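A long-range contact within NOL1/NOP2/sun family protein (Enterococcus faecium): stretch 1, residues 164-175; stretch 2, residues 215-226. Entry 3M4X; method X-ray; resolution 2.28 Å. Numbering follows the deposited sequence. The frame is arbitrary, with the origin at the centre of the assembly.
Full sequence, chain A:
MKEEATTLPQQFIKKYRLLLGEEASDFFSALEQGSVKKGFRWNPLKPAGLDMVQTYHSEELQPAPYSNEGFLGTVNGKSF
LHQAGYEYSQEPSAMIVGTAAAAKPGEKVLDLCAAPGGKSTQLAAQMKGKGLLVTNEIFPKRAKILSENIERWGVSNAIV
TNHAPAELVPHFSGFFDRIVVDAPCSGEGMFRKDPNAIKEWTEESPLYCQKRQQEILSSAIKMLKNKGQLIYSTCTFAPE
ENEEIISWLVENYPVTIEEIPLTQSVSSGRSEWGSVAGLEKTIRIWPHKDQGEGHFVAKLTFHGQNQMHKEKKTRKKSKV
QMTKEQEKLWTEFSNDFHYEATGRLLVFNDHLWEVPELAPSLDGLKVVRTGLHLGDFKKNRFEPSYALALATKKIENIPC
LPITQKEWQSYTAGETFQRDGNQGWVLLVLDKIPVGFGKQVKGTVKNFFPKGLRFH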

# COMPACT_ATOMS: atom_id res chain seq x y z
N ALA A 164 -15.08 -8.60 -0.75
CA ALA A 164 -14.51 -9.88 -1.14
C ALA A 164 -14.23 -9.81 -2.63
O ALA A 164 -14.97 -9.15 -3.38
N PRO A 165 -13.17 -10.48 -3.08
CA PRO A 165 -12.80 -10.46 -4.50
C PRO A 165 -13.99 -10.62 -5.47
O PRO A 165 -14.16 -9.78 -6.36
N ALA A 166 -14.79 -11.66 -5.29
CA ALA A 166 -15.87 -11.96 -6.22
C ALA A 166 -16.86 -10.81 -6.38
O ALA A 166 -17.37 -10.56 -7.47
N GLU A 167 -17.13 -10.10 -5.30
CA GLU A 167 -18.03 -8.96 -5.34
C GLU A 167 -17.54 -7.86 -6.28
O GLU A 167 -18.33 -7.04 -6.73
N LEU A 168 -16.25 -7.85 -6.58
CA LEU A 168 -15.67 -6.79 -7.40
C LEU A 168 -15.80 -7.06 -8.89
O LEU A 168 -15.79 -6.15 -9.71
N VAL A 169 -15.88 -8.34 -9.22
CA VAL A 169 -15.87 -8.77 -10.61
C VAL A 169 -16.90 -8.06 -11.48
O VAL A 169 -16.54 -7.54 -12.54
N PRO A 170 -18.17 -8.03 -11.05
CA PRO A 170 -19.16 -7.36 -11.91
C PRO A 170 -18.73 -5.94 -12.26
O PRO A 170 -19.00 -5.48 -13.36
N HIS A 171 -18.06 -5.26 -11.34
CA HIS A 171 -17.64 -3.88 -11.56
C HIS A 171 -16.35 -3.71 -12.35
O HIS A 171 -16.11 -2.65 -12.92
N PHE A 172 -15.50 -4.74 -12.37
CA PHE A 172 -14.14 -4.57 -12.87
C PHE A 172 -13.69 -5.66 -13.83
O PHE A 172 -12.49 -5.83 -14.08
N SER A 173 -14.66 -6.40 -14.36
CA SER A 173 -14.37 -7.43 -15.34
C SER A 173 -13.55 -6.86 -16.50
O SER A 173 -13.92 -5.86 -17.11
N GLY A 174 -12.41 -7.50 -16.78
CA GLY A 174 -11.48 -7.06 -17.82
C GLY A 174 -10.90 -5.65 -17.70
O GLY A 174 -10.44 -5.07 -18.70
N PHE A 175 -10.89 -5.10 -16.49
CA PHE A 175 -10.61 -3.68 -16.28
C PHE A 175 -9.11 -3.31 -16.10
O PHE A 175 -8.65 -2.31 -16.65
N GLU A 215 -9.77 -19.82 -5.22
CA GLU A 215 -11.00 -19.05 -5.29
C GLU A 215 -10.75 -17.55 -5.50
O GLU A 215 -11.43 -16.90 -6.30
N ILE A 216 -9.79 -17.01 -4.77
CA ILE A 216 -9.45 -15.61 -4.88
C ILE A 216 -8.95 -15.33 -6.29
O ILE A 216 -9.39 -14.37 -6.93
N LEU A 217 -8.06 -16.20 -6.78
CA LEU A 217 -7.45 -16.05 -8.10
C LEU A 217 -8.40 -16.23 -9.27
O LEU A 217 -8.17 -15.68 -10.35
N SER A 218 -9.45 -17.02 -9.08
CA SER A 218 -10.40 -17.25 -10.14
C SER A 218 -11.22 -15.98 -10.35
O SER A 218 -11.66 -15.68 -11.46
N SER A 219 -11.40 -15.22 -9.28
CA SER A 219 -12.01 -13.90 -9.41
C SER A 219 -11.03 -12.90 -10.01
O SER A 219 -11.38 -12.12 -10.90
N ALA A 220 -9.79 -12.92 -9.51
CA ALA A 220 -8.77 -11.96 -9.94
C ALA A 220 -8.60 -12.00 -11.44
O ALA A 220 -8.61 -10.96 -12.11
N ILE A 221 -8.43 -13.20 -11.99
CA ILE A 221 -8.13 -13.33 -13.41
C ILE A 221 -9.21 -12.73 -14.31
O ILE A 221 -8.91 -12.23 -15.41
N LYS A 222 -10.46 -12.73 -13.84
CA LYS A 222 -11.54 -12.12 -14.61
C LYS A 222 -11.38 -10.59 -14.73
O LYS A 222 -11.94 -9.94 -15.64
N MSE A 223 -10.62 -9.99 -13.82
CA MSE A 223 -10.50 -8.54 -13.83
C MSE A 223 -9.32 -8.01 -14.62
O MSE A 223 -9.05 -6.81 -14.63
N LEU A 224 -8.63 -8.91 -15.32
CA LEU A 224 -7.43 -8.58 -16.06
C LEU A 224 -7.77 -8.18 -17.49
O LEU A 224 -8.65 -8.78 -18.10
N LYS A 225 -7.09 -7.16 -18.02
CA LYS A 225 -7.22 -6.83 -19.43
C LYS A 225 -6.43 -7.88 -20.20
O LYS A 225 -5.66 -8.62 -19.62
N ASN A 226 -6.62 -7.93 -21.51
CA ASN A 226 -5.74 -8.71 -22.34
C ASN A 226 -4.32 -8.19 -22.17
O ASN A 226 -4.07 -6.98 -22.31

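Helices 165-172 and 215-222 run almost parallel, at 10°, with their axes 8.6 Å apart at closest approach. Pro-165, Ala-166, Val-169 and Ser-219 make close contacts between them, and the side chain of the selenomethionine Met-223 reaches back between them.

Pro-165 points toward stretch 2. Its CG lies 3.9 Å from CG2 of Ile-216 (chi1 m, chi2 t), and its CB lies 3.9 Å from CB of Ser-219. Ala-166 sits sideways; its CB is 3.6 Å from OG of Ser-219, a chi1 m rotamer that points toward stretch 1. Glu-167 points away, and its OE1 accepts a hydrogen bond from N of Ala-164 (3.1 Å).

Leu-168 (m, t) points toward the partner, with CB 3.7 Å from SE of Met-223. Val-169 (t) places CG2 3.9 Å from CB of Ser-219 and CG1 4.1 Å from CD of the extended Lys-222. Pro-170 points away and makes no contact.

Phe-172 (m) meets SE of Met-223 through CB, at 3.8 Å, while its ring leads away. Met-223 (m, t, m) thus lies against Leu-168, Val-169 and Phe-172, and buries the most area here.

Ser-173 (t) points away, its OG bonded elsewhere in the structure. Backbone contacts then take over: Gly-174 N donates to Lys-222 O at 2.7 Å. Phe-175 (t) points away, but its O lies 3.4 Å from CG of Lys-225.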

# COMPACT_ATOMS: atom_id res chain seq x y z
CB ALA A 164 -15.49 -11.01 -0.84
CB PRO A 165 -11.83 -11.63 -4.62
CG PRO A 165 -11.18 -11.69 -3.27
CD PRO A 165 -12.27 -11.32 -2.29
CB ALA A 166 -16.61 -13.26 -5.80
CB GLU A 167 -18.23 -8.41 -3.93
CG GLU A 167 -18.85 -9.42 -2.98
CD GLU A 167 -18.88 -8.95 -1.54
OE1 GLU A 167 -18.09 -8.05 -1.18
OE2 GLU A 167 -19.69 -9.50 -0.76
CB LEU A 168 -14.19 -6.61 -7.06
CG LEU A 168 -13.82 -6.08 -5.67
CD1 LEU A 168 -12.30 -6.08 -5.49
CD2 LEU A 168 -14.40 -4.69 -5.42
CB VAL A 169 -16.06 -10.28 -10.71
CG1 VAL A 169 -16.17 -10.70 -12.16
CG2 VAL A 169 -14.90 -10.98 -10.02
CB PRO A 170 -20.43 -7.36 -11.05
CG PRO A 170 -20.27 -8.54 -10.16
CD PRO A 170 -18.80 -8.64 -9.86
CB HIS A 171 -17.51 -3.15 -10.22
CG HIS A 171 -18.76 -3.14 -9.42
ND1 HIS A 171 -19.63 -2.07 -9.39
CD2 HIS A 171 -19.31 -4.09 -8.61
CE1 HIS A 171 -20.65 -2.35 -8.60
NE2 HIS A 171 -20.48 -3.57 -8.11
CB PHE A 172 -13.17 -4.51 -11.70
CG PHE A 172 -13.25 -3.25 -10.89
CD1 PHE A 172 -13.81 -3.26 -9.63
CD2 PHE A 172 -12.75 -2.06 -11.40
CE1 PHE A 172 -13.87 -2.08 -8.87
CE2 PHE A 172 -12.80 -0.89 -10.65
CZ PHE A 172 -13.37 -0.90 -9.39
CB SER A 173 -15.69 -8.04 -15.86
OG SER A 173 -15.44 -9.18 -16.65
CB PHE A 175 -11.44 -3.17 -15.10
CG PHE A 175 -11.23 -1.72 -14.75
CD1 PHE A 175 -11.88 -0.71 -15.45
CD2 PHE A 175 -10.42 -1.36 -13.68
CE1 PHE A 175 -11.71 0.62 -15.10
CE2 PHE A 175 -10.25 -0.03 -13.33
CZ PHE A 175 -10.89 0.95 -14.04
CB GLU A 215 -11.84 -19.28 -4.03
CG GLU A 215 -12.41 -20.69 -3.93
CD GLU A 215 -12.54 -21.18 -2.50
OE1 GLU A 215 -12.75 -20.35 -1.60
OE2 GLU A 215 -12.44 -22.41 -2.29
CB ILE A 216 -8.40 -15.21 -3.82
CG1 ILE A 216 -8.99 -15.35 -2.42
CG2 ILE A 216 -7.93 -13.76 -4.03
CD1 ILE A 216 -8.01 -15.09 -1.31
CB LEU A 217 -6.30 -17.05 -8.27
CG LEU A 217 -5.01 -16.73 -7.53
CD1 LEU A 217 -4.11 -17.95 -7.60
CD2 LEU A 217 -4.34 -15.50 -8.17
CB SER A 218 -11.29 -18.47 -9.85
OG SER A 218 -12.10 -18.27 -8.71
CB SER A 219 -12.53 -13.41 -8.07
OG SER A 219 -13.65 -14.17 -7.65
CB ALA A 220 -7.42 -12.24 -9.24
CB ILE A 221 -7.86 -14.79 -13.80
CG1 ILE A 221 -6.60 -15.27 -13.11
CG2 ILE A 221 -7.68 -14.91 -15.29
CD1 ILE A 221 -6.03 -16.52 -13.69
CB LYS A 222 -12.90 -12.47 -14.02
CG LYS A 222 -13.18 -13.96 -13.96
CD LYS A 222 -14.63 -14.19 -13.58
CE LYS A 222 -14.83 -15.53 -12.91
NZ LYS A 222 -16.17 -15.55 -12.23
CB MSE A 223 -10.53 -8.02 -12.40
CG MSE A 223 -11.87 -8.35 -11.75
SE MSE A 223 -12.06 -7.67 -9.95
CE MSE A 223 -11.05 -9.03 -8.93
CB LEU A 224 -6.52 -9.80 -16.11
CG LEU A 224 -5.13 -9.86 -15.47
CD1 LEU A 224 -4.71 -8.56 -14.77
CD2 LEU A 224 -5.04 -11.07 -14.53
CB LYS A 225 -6.63 -5.45 -19.74
CG LYS A 225 -7.36 -4.27 -19.14
CD LYS A 225 -6.53 -2.99 -19.29
CE LYS A 225 -6.08 -2.76 -20.74
NZ LYS A 225 -5.14 -1.60 -20.85
CB ASN A 226 -6.14 -8.59 -23.82
CG ASN A 226 -5.27 -9.44 -24.74
OD1 ASN A 226 -4.40 -8.93 -25.43
ND2 ASN A 226 -5.49 -10.76 -24.73